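SusD superfamily protein (Bacteroides fragilis NCTC 9343, PDB 3NQP) probably binds glycans at the outer membrane as a SusD-family lipoprotein, presumably handing them to a partner transporter. Local coordinates at residues A[57-62]-A[313-318]; A[282-287]-A[305-310]. One frame throughout, in Å; residues are numbered along the deposited sequence.

Contact 1: residues A[57-62]-A[313-318]. With EDO (1,2-ethanediol), chain D.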
ATOM      1  N   GLY A  57     -11.933  11.606 -15.753  1.00 18.03           N
ATOM      2  CA  GLY A  57     -12.065  12.712 -16.703  1.00 17.69           C
ATOM      3  C   GLY A  57     -10.891  13.652 -16.547  1.00 17.28           C
ATOM      4  O   GLY A  57      -9.759  13.235 -16.316  1.00 22.76           O
ATOM      5  N   ALA A  58     -11.169  14.938 -16.569  1.00 14.65           N
ATOM      6  CA  ALA A  58     -10.106  15.931 -16.485  1.00 17.03           C
ATOM      7  C   ALA A  58      -9.836  16.238 -15.007  1.00 14.49           C
ATOM      8  O   ALA A  58     -10.742  16.434 -14.188  1.00 11.79           O
ATOM      9  CB  ALA A  58     -10.479  17.186 -17.249  1.00 19.03           C
ATOM     10  N   SER A  59      -8.567  16.301 -14.670  1.00 13.23           N
ATOM     11  CA  SER A  59      -8.180  16.750 -13.355  1.00 10.92           C
ATOM     12  C   SER A  59      -8.451  18.231 -13.214  1.00 11.37           C
ATOM     13  O   SER A  59      -8.675  18.928 -14.194  1.00 11.43           O
ATOM     14  CB  SER A  59      -6.731  16.454 -13.076  1.00  8.66           C
ATOM     15  OG  SER A  59      -5.888  17.167 -13.942  1.00 10.92           O
ATOM     16  N   SER A  60      -8.419  18.705 -11.972  1.00 11.83           N
ATOM     17  CA  SER A  60      -8.470  20.152 -11.701  1.00 10.53           C
ATOM     18  C   SER A  60      -7.475  20.937 -12.550  1.00 10.81           C
ATOM     19  O   SER A  60      -7.734  22.092 -12.922  1.00 13.05           O
ATOM     20  CB  SER A  60      -8.219  20.403 -10.212  1.00 10.83           C
ATOM     21  OG  SER A  60      -9.306  19.883  -9.459  1.00 11.22           O
ATOM     22  N   ASP A  61      -6.300  20.364 -12.786  1.00 12.10           N
ATOM     23  CA  ASP A  61      -5.242  21.052 -13.532  1.00 10.18           C
ATOM     24  C   ASP A  61      -5.475  21.060 -15.056  1.00 15.13           C
ATOM     25  O   ASP A  61      -4.751  21.753 -15.812  1.00 14.15           O
ATOM     26  CB  ASP A  61      -3.892  20.422 -13.239  1.00 10.56           C
ATOM     27  CG  ASP A  61      -2.737  21.359 -13.573  1.00 13.48           C
ATOM     28  OD1 ASP A  61      -2.802  22.525 -13.154  1.00 11.96           O
ATOM     29  OD2 ASP A  61      -1.798  20.914 -14.245  1.00 11.87           O
ATOM     30  N   GLY A  62      -6.470  20.295 -15.504  1.00 15.66           N
ATOM     31  CA  GLY A  62      -6.917  20.361 -16.892  1.00 15.51           C
ATOM     32  C   GLY A  62      -6.598  19.151 -17.740  1.00 17.30           C
ATOM     33  O   GLY A  62      -6.945  19.156 -18.905  1.00 13.47           O
ATOM     34  N   GLY A 313       5.934  18.490 -12.675  1.00 11.14           N
ATOM     35  CA  GLY A 313       4.674  17.853 -12.273  1.00 10.13           C
ATOM     36  C   GLY A 313       3.592  17.756 -13.324  1.00 11.27           C
ATOM     37  O   GLY A 313       3.665  18.385 -14.385  1.00 11.75           O
ATOM     38  N   ASN A 314       2.583  16.935 -13.032  1.00 10.45           N
ATOM     39  CA  ASN A 314       1.327  16.966 -13.722  1.00 11.00           C
ATOM     40  C   ASN A 314       0.243  16.529 -12.748  1.00 11.48           C
ATOM     41  O   ASN A 314       0.540  16.233 -11.591  1.00 11.22           O
ATOM     42  CB  ASN A 314       1.343  16.184 -15.084  1.00  9.58           C
ATOM     43  CG  ASN A 314       1.355  14.685 -14.925  1.00 16.33           C
ATOM     44  OD1 ASN A 314       0.741  14.176 -14.016  1.00 21.21           O
ATOM     45  ND2 ASN A 314       1.961  13.955 -15.912  1.00 13.98           N
ATOM     46  N   GLN A 315      -1.007  16.600 -13.177  1.00 11.55           N
ATOM     47  CA  GLN A 315      -2.117  16.116 -12.366  1.00 13.35           C
ATOM     48  C   GLN A 315      -2.906  15.090 -13.160  1.00 12.23           C
ATOM     49  O   GLN A 315      -3.920  15.388 -13.798  1.00 10.28           O
ATOM     50  CB  GLN A 315      -3.041  17.232 -11.850  1.00 13.63           C
ATOM     51  CG  GLN A 315      -3.900  16.699 -10.675  1.00 11.38           C
ATOM     52  CD  GLN A 315      -4.731  17.747 -10.014  1.00 11.94           C
ATOM     53  OE1 GLN A 315      -5.223  18.644 -10.687  1.00 10.72           O
ATOM     54  NE2 GLN A 315      -4.951  17.616  -8.687  1.00  8.59           N
ATOM     55  N   THR A 316      -2.373  13.883 -13.127  1.00 10.83           N
ATOM     56  CA  THR A 316      -2.965  12.733 -13.777  1.00 12.02           C
ATOM     57  C   THR A 316      -3.488  11.686 -12.787  1.00 12.93           C
ATOM     58  O   THR A 316      -3.998  10.669 -13.193  1.00 10.48           O
ATOM     59  CB  THR A 316      -1.951  12.075 -14.800  1.00 12.36           C
ATOM     60  OG1 THR A 316      -0.677  11.857 -14.194  1.00 11.58           O
ATOM     61  CG2 THR A 316      -1.759  13.001 -16.048  1.00  9.16           C
ATOM     62  N   TYR A 317      -3.381  11.965 -11.497  1.00 11.75           N
ATOM     63  CA  TYR A 317      -4.039  11.218 -10.434  1.00 10.55           C
ATOM     64  C   TYR A 317      -4.510  12.261  -9.425  1.00 13.25           C
ATOM     65  O   TYR A 317      -3.706  13.135  -9.018  1.00 10.89           O
ATOM     66  CB  TYR A 317      -3.064  10.234  -9.698  1.00  9.55           C
ATOM     67  CG  TYR A 317      -2.535   9.155 -10.610  1.00 12.21           C
ATOM     68  CD1 TYR A 317      -1.408   9.381 -11.390  1.00 13.57           C
ATOM     69  CD2 TYR A 317      -3.189   7.947 -10.754  1.00 12.45           C
ATOM     70  CE1 TYR A 317      -0.938   8.444 -12.280  1.00 10.17           C
ATOM     71  CE2 TYR A 317      -2.719   6.998 -11.630  1.00 14.43           C
ATOM     72  CZ  TYR A 317      -1.581   7.239 -12.386  1.00 13.48           C
ATOM     73  OH  TYR A 317      -1.127   6.320 -13.293  1.00 15.91           O
ATOM     74  N   GLU A 318      -5.783  12.214  -9.055  1.00  8.79           N
ATOM     75  CA  GLU A 318      -6.349  13.190  -8.128  1.00 10.85           C
ATOM     76  C   GLU A 318      -7.457  12.607  -7.265  1.00 11.97           C
ATOM     77  O   GLU A 318      -8.440  12.077  -7.768  1.00  9.56           O
ATOM     78  CB  GLU A 318      -6.966  14.388  -8.854  1.00 11.15           C
ATOM     79  CG  GLU A 318      -7.386  15.597  -7.885  1.00  8.16           C
ATOM     80  CD  GLU A 318      -7.944  16.786  -8.673  1.00 10.89           C
ATOM     81  OE1 GLU A 318      -7.971  16.706  -9.916  1.00 12.33           O
ATOM     82  OE2 GLU A 318      -8.289  17.819  -8.045  1.00 12.88           O
TER
HETATM   83  C1  EDO D1004     -11.803  17.612 -10.877  1.00 27.13           C
HETATM   84  O1  EDO D1004     -12.323  17.045  -9.668  1.00 22.47           O
HETATM   85  C2  EDO D1004     -12.287  19.047 -11.111  1.00 23.38           C
HETATM   86  O2  EDO D1004     -11.906  19.928 -10.026  1.00 18.25           O
HETATM   87  O   HOH W   1      -1.922  18.212 -15.533  1.00 14.85           O

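Contact 2: residues A[282-287]-A[305-310]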
ATOM      1  N   THR A 282       3.069  13.240 -10.420  1.00 10.57           N
ATOM      2  CA  THR A 282       1.806  13.101 -11.145  1.00 10.39           C
ATOM      3  C   THR A 282       0.555  13.360 -10.323  1.00  8.85           C
ATOM      4  O   THR A 282      -0.542  13.338 -10.882  1.00  9.69           O
ATOM      5  CB  THR A 282       1.654  11.678 -11.803  1.00  7.45           C
ATOM      6  OG1 THR A 282       1.570  10.680 -10.800  1.00 11.77           O
ATOM      7  CG2 THR A 282       2.864  11.342 -12.749  1.00 13.48           C
ATOM      8  N   PHE A 283       0.686  13.557  -9.005  1.00  8.36           N
ATOM      9  CA  PHE A 283      -0.459  13.933  -8.154  1.00  9.36           C
ATOM     10  C   PHE A 283      -0.451  15.448  -7.873  1.00 11.96           C
ATOM     11  O   PHE A 283      -1.115  15.890  -6.930  1.00 11.77           O
ATOM     12  CB  PHE A 283      -0.425  13.234  -6.784  1.00  7.20           C
ATOM     13  CG  PHE A 283      -0.800  11.774  -6.806  1.00  8.10           C
ATOM     14  CD1 PHE A 283       0.036  10.833  -7.362  1.00 10.31           C
ATOM     15  CD2 PHE A 283      -1.953  11.335  -6.161  1.00 11.21           C
ATOM     16  CE1 PHE A 283      -0.333   9.474  -7.343  1.00 11.25           C
ATOM     17  CE2 PHE A 283      -2.306   9.991  -6.131  1.00  8.44           C
ATOM     18  CZ  PHE A 283      -1.501   9.073  -6.707  1.00 13.99           C
ATOM     19  N   THR A 284       0.333  16.218  -8.632  1.00 12.06           N
ATOM     20  CA  THR A 284       0.524  17.653  -8.325  1.00  9.76           C
ATOM     21  C   THR A 284      -0.156  18.599  -9.335  1.00 14.06           C
ATOM     22  O   THR A 284      -1.402  18.663  -9.392  1.00 14.41           O
ATOM     23  CB  THR A 284       2.010  17.983  -8.104  1.00 10.27           C
ATOM     24  OG1 THR A 284       2.773  17.845  -9.316  1.00  7.83           O
ATOM     25  CG2 THR A 284       2.577  17.070  -7.005  1.00  8.75           C
ATOM     26  N   TYR A 285       0.647  19.335 -10.118  1.00 10.49           N
ATOM     27  CA  TYR A 285       0.131  20.182 -11.156  1.00  7.84           C
ATOM     28  C   TYR A 285       1.302  20.450 -12.152  1.00 12.63           C
ATOM     29  O   TYR A 285       2.499  20.225 -11.847  1.00 10.48           O
ATOM     30  CB  TYR A 285      -0.429  21.477 -10.572  1.00  9.65           C
ATOM     31  CG  TYR A 285       0.579  22.130  -9.666  1.00  9.36           C
ATOM     32  CD1 TYR A 285       0.687  21.740  -8.334  1.00 12.24           C
ATOM     33  CD2 TYR A 285       1.452  23.089 -10.142  1.00 11.41           C
ATOM     34  CE1 TYR A 285       1.636  22.301  -7.487  1.00 14.73           C
ATOM     35  CE2 TYR A 285       2.419  23.678  -9.273  1.00 12.81           C
ATOM     36  CZ  TYR A 285       2.507  23.264  -7.968  1.00 14.50           C
ATOM     37  OH  TYR A 285       3.469  23.798  -7.121  1.00 12.51           O
ATOM     38  N   ASN A 286       0.924  20.892 -13.339  1.00 11.88           N
ATOM     39  CA  ASN A 286       1.835  21.187 -14.425  1.00 11.99           C
ATOM     40  C   ASN A 286       2.033  22.706 -14.497  1.00  9.61           C
ATOM     41  O   ASN A 286       1.184  23.407 -15.019  1.00 12.15           O
ATOM     42  CB  ASN A 286       1.178  20.700 -15.717  1.00 10.93           C
ATOM     43  CG  ASN A 286       2.124  20.667 -16.908  1.00 15.57           C
ATOM     44  OD1 ASN A 286       2.947  21.546 -17.089  1.00 14.32           O
ATOM     45  ND2 ASN A 286       1.981  19.637 -17.743  1.00  8.69           N
ATOM     46  N   VAL A 287       3.169  23.209 -14.067  1.00 13.29           N
ATOM     47  CA  VAL A 287       3.404  24.673 -14.116  1.00 11.91           C
ATOM     48  C   VAL A 287       3.459  25.192 -15.561  1.00 15.01           C
ATOM     49  O   VAL A 287       2.952  26.266 -15.870  1.00 10.83           O
ATOM     50  CB  VAL A 287       4.658  25.042 -13.361  1.00 14.83           C
ATOM     51  CG1 VAL A 287       5.104  26.483 -13.692  1.00 15.87           C
ATOM     52  CG2 VAL A 287       4.384  24.928 -11.872  1.00 14.80           C
ATOM     53  N   ASP A 305       3.587  28.367  -8.241  1.00 12.54           N
ATOM     54  CA  ASP A 305       4.277  27.119  -7.984  1.00 12.44           C
ATOM     55  C   ASP A 305       4.385  26.933  -6.479  1.00 12.94           C
ATOM     56  O   ASP A 305       5.491  26.881  -5.918  1.00 14.06           O
ATOM     57  CB  ASP A 305       5.677  27.117  -8.613  1.00 11.93           C
ATOM     58  CG  ASP A 305       6.399  25.814  -8.400  1.00 13.83           C
ATOM     59  OD1 ASP A 305       5.764  24.834  -7.987  1.00 12.77           O
ATOM     60  OD2 ASP A 305       7.584  25.728  -8.703  1.00 12.75           O
ATOM     61  N   ALA A 306       3.234  26.807  -5.830  1.00 12.30           N
ATOM     62  CA  ALA A 306       3.146  26.805  -4.371  1.00 14.43           C
ATOM     63  C   ALA A 306       3.926  25.657  -3.720  1.00 16.60           C
ATOM     64  O   ALA A 306       4.389  25.818  -2.643  1.00 16.87           O
ATOM     65  CB  ALA A 306       1.682  26.748  -3.950  1.00 13.67           C
ATOM     66  N   LEU A 307       4.051  24.502  -4.391  1.00 11.15           N
ATOM     67  CA  LEU A 307       4.815  23.350  -3.860  1.00 14.29           C
ATOM     68  C   LEU A 307       6.299  23.384  -4.155  1.00 15.58           C
ATOM     69  O   LEU A 307       7.043  22.587  -3.605  1.00 16.21           O
ATOM     70  CB  LEU A 307       4.251  22.036  -4.362  1.00 11.16           C
ATOM     71  CG  LEU A 307       2.835  21.746  -3.858  1.00 17.26           C
ATOM     72  CD1 LEU A 307       2.414  20.342  -4.289  1.00  9.32           C
ATOM     73  CD2 LEU A 307       2.633  21.932  -2.335  1.00 14.44           C
ATOM     74  N   ASP A 308       6.744  24.329  -4.988  0.80 16.29           N
ATOM     75  CA  ASP A 308       8.130  24.338  -5.460  0.80 16.20           C
ATOM     76  C   ASP A 308       8.465  23.015  -6.157  0.80 14.44           C
ATOM     77  O   ASP A 308       9.353  22.241  -5.756  0.80 13.96           O
ATOM     78  CB  ASP A 308       9.124  24.655  -4.334  0.80 16.61           C
ATOM     79  CG  ASP A 308      10.495  25.103  -4.870  0.80 19.92           C
ATOM     80  OD1 ASP A 308      10.705  25.215  -6.101  0.80 15.05           O
ATOM     81  OD2 ASP A 308      11.376  25.340  -4.037  0.80 18.93           O
ATOM     82  N   ILE A 309       7.755  22.785  -7.240  1.00 12.03           N
ATOM     83  CA  ILE A 309       8.039  21.636  -8.074  1.00 11.07           C
ATOM     84  C   ILE A 309       8.466  22.061  -9.496  1.00 11.93           C
ATOM     85  O   ILE A 309       8.756  21.207 -10.312  1.00 10.51           O
ATOM     86  CB  ILE A 309       6.829  20.682  -8.133  1.00 11.03           C
ATOM     87  CG1 ILE A 309       5.665  21.372  -8.777  1.00  7.26           C
ATOM     88  CG2 ILE A 309       6.475  20.100  -6.701  1.00  7.61           C
ATOM     89  CD1 ILE A 309       4.464  20.469  -9.253  1.00  9.41           C
ATOM     90  N   GLN A 310       8.578  23.367  -9.752  1.00 11.42           N
ATOM     91  CA  GLN A 310       8.935  23.880 -11.075  1.00 13.10           C
ATOM     92  C   GLN A 310       8.066  23.184 -12.128  1.00 14.15           C
ATOM     93  O   GLN A 310       6.870  23.021 -11.893  1.00 11.89           O
ATOM     94  CB  GLN A 310      10.420  23.695 -11.342  1.00 16.95           C
ATOM     95  CG  GLN A 310      11.341  24.148 -10.235  1.00 12.63           C
ATOM     96  CD  GLN A 310      11.645  23.063  -9.261  1.00 13.60           C
ATOM     97  OE1 GLN A 310      11.990  21.936  -9.652  1.00 15.20           O
ATOM     98  NE2 GLN A 310      11.499  23.373  -7.954  1.00 11.32           N
TER
HETATM   99  O   HOH W   2       4.927  21.228 -12.637  1.00 11.57           O

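Contact 1: residues A[57-62]-A[313-318]
The carboxylate of Glu318 meets Ser60 as a two-pronged acceptor. Its OE1 takes the backbone N-H of Ser60 at 2.9 Å in a nearly straight bond (169°), and its OE2 takes the hydroxyl of the same residue, Ser60 OG, at 2.7 Å. Both oxygens use their syn lone pairs, so one flat group closes a ring with the N-H and hydroxyl of a single serine. Glutamate has the length for this: CG stands anti to the backbone N (chi1 -171°) and the chain stays extended, carrying the carboxylate across to the other loop. Ser60 OG lies beside its own backbone N and reaches the second oxygen; it also accepts from O2 of a bound 1,2-ethanediol, probably a crystallisation additive.

The grip falls on a type I beta turn, Ser59 to Gly62, closed by Gly62 N to Ser59 O; Gly62, with its positive phi, suits the end of the turn. The two N-H groups in the middle of the turn thus go to side chains of residues 313-318: Ser60 N to Glu318, and Asp61 N to Gln315 OE1 at 2.9 Å. This second bond is bent at the hydrogen (134°), although the donor nitrogen, Asp61 N, sits nearly in line with the side-chain C=O of Gln315. Gln315 lays its extended chain beside the turn, CG 3.7 Å from Ser59 CB. Ser59 returns a bond from the turn, its OG on an in-plane lone pair of Gln315 O at 2.7 Å, and is small enough for this buried place; the same OG is also hydrogen-bonded with Met63 O. Asp61 OD2 accepts from a water that in turn accepts from Gln315 N, and also from Asn286 N, while Asp61 OD1 is held by Thr292 OG1.

Contact 2: residues A[282-287]-A[305-310]
Thr284 starts the contact, pointing tip to tip at Ile309: its OG1 lies 3.1 Å from Ile309 CD1, a tight approach of a hydroxyl to a methyl. That hydroxyl is hydrogen-bonded to Gly281 O, so a small polar side chain can sit here while its carbon, CB, packs on isoleucine.

Tyr285 follows and carries most of the contact. Ile309 CD1 sits over the middle of one ring face, 3.7 Å from the centroid, a CH-pi contact, while Leu307 CG lies at the ring edge in plane. The phenol suits a place that is apolar along the ring and polar at its tip. There OH donates a hydrogen bond to Asp305 OD1 at 2.7 Å and accepts from Leu307 N at 2.9 Å. Ring and carboxylate planes stand 74° apart, and OH meets the anti lone pair of OD1, whose syn lone pair takes Ile309 N. Asp305 OD2 accepts from Gln310 N, so this aspartate, the first residue of the Asp305-Asp308 type I turn, binds the two residues that follow the turn back to its start.

Val287 ends the run: its short branched side chain puts CG2 close against Gln310 O (3.1 Å) and also near Asp305 CG. Nearby one water bridges Tyr285 O, Val287 N and Gln310 O.

Both segments belong to the long loop region between strand 265-269 and helix 321-325 of the SusD-family part of the chain. Phe283 packs on Trp40 and Ile44 of helix 39-48, and the turn rests Ala306 and Leu307 on Ile339 of strand 338-344.

How the contacts relate
Contact 1 is the more buried of the two and joins a loop of the N-terminal part, 251 residues distant in sequence, to the loop region preceding helix 321-325; contact 2, partly buried, folds that same region onto itself. Polar side chains recognising backbone N-H and C=O groups dominate contact 1, whereas contact 2 sets aliphatic groups over one face and at one edge of an aromatic ring and confines its hydrogen bonding largely to the aspartate-centred turn. The two sites, with centres about 11 Å apart, are joined directly: Thr316 N bonds to Thr282 O and Gln315 CB packs against Thr284 O, so segment 282-287, one side of contact 2, also borders both segments of contact 1.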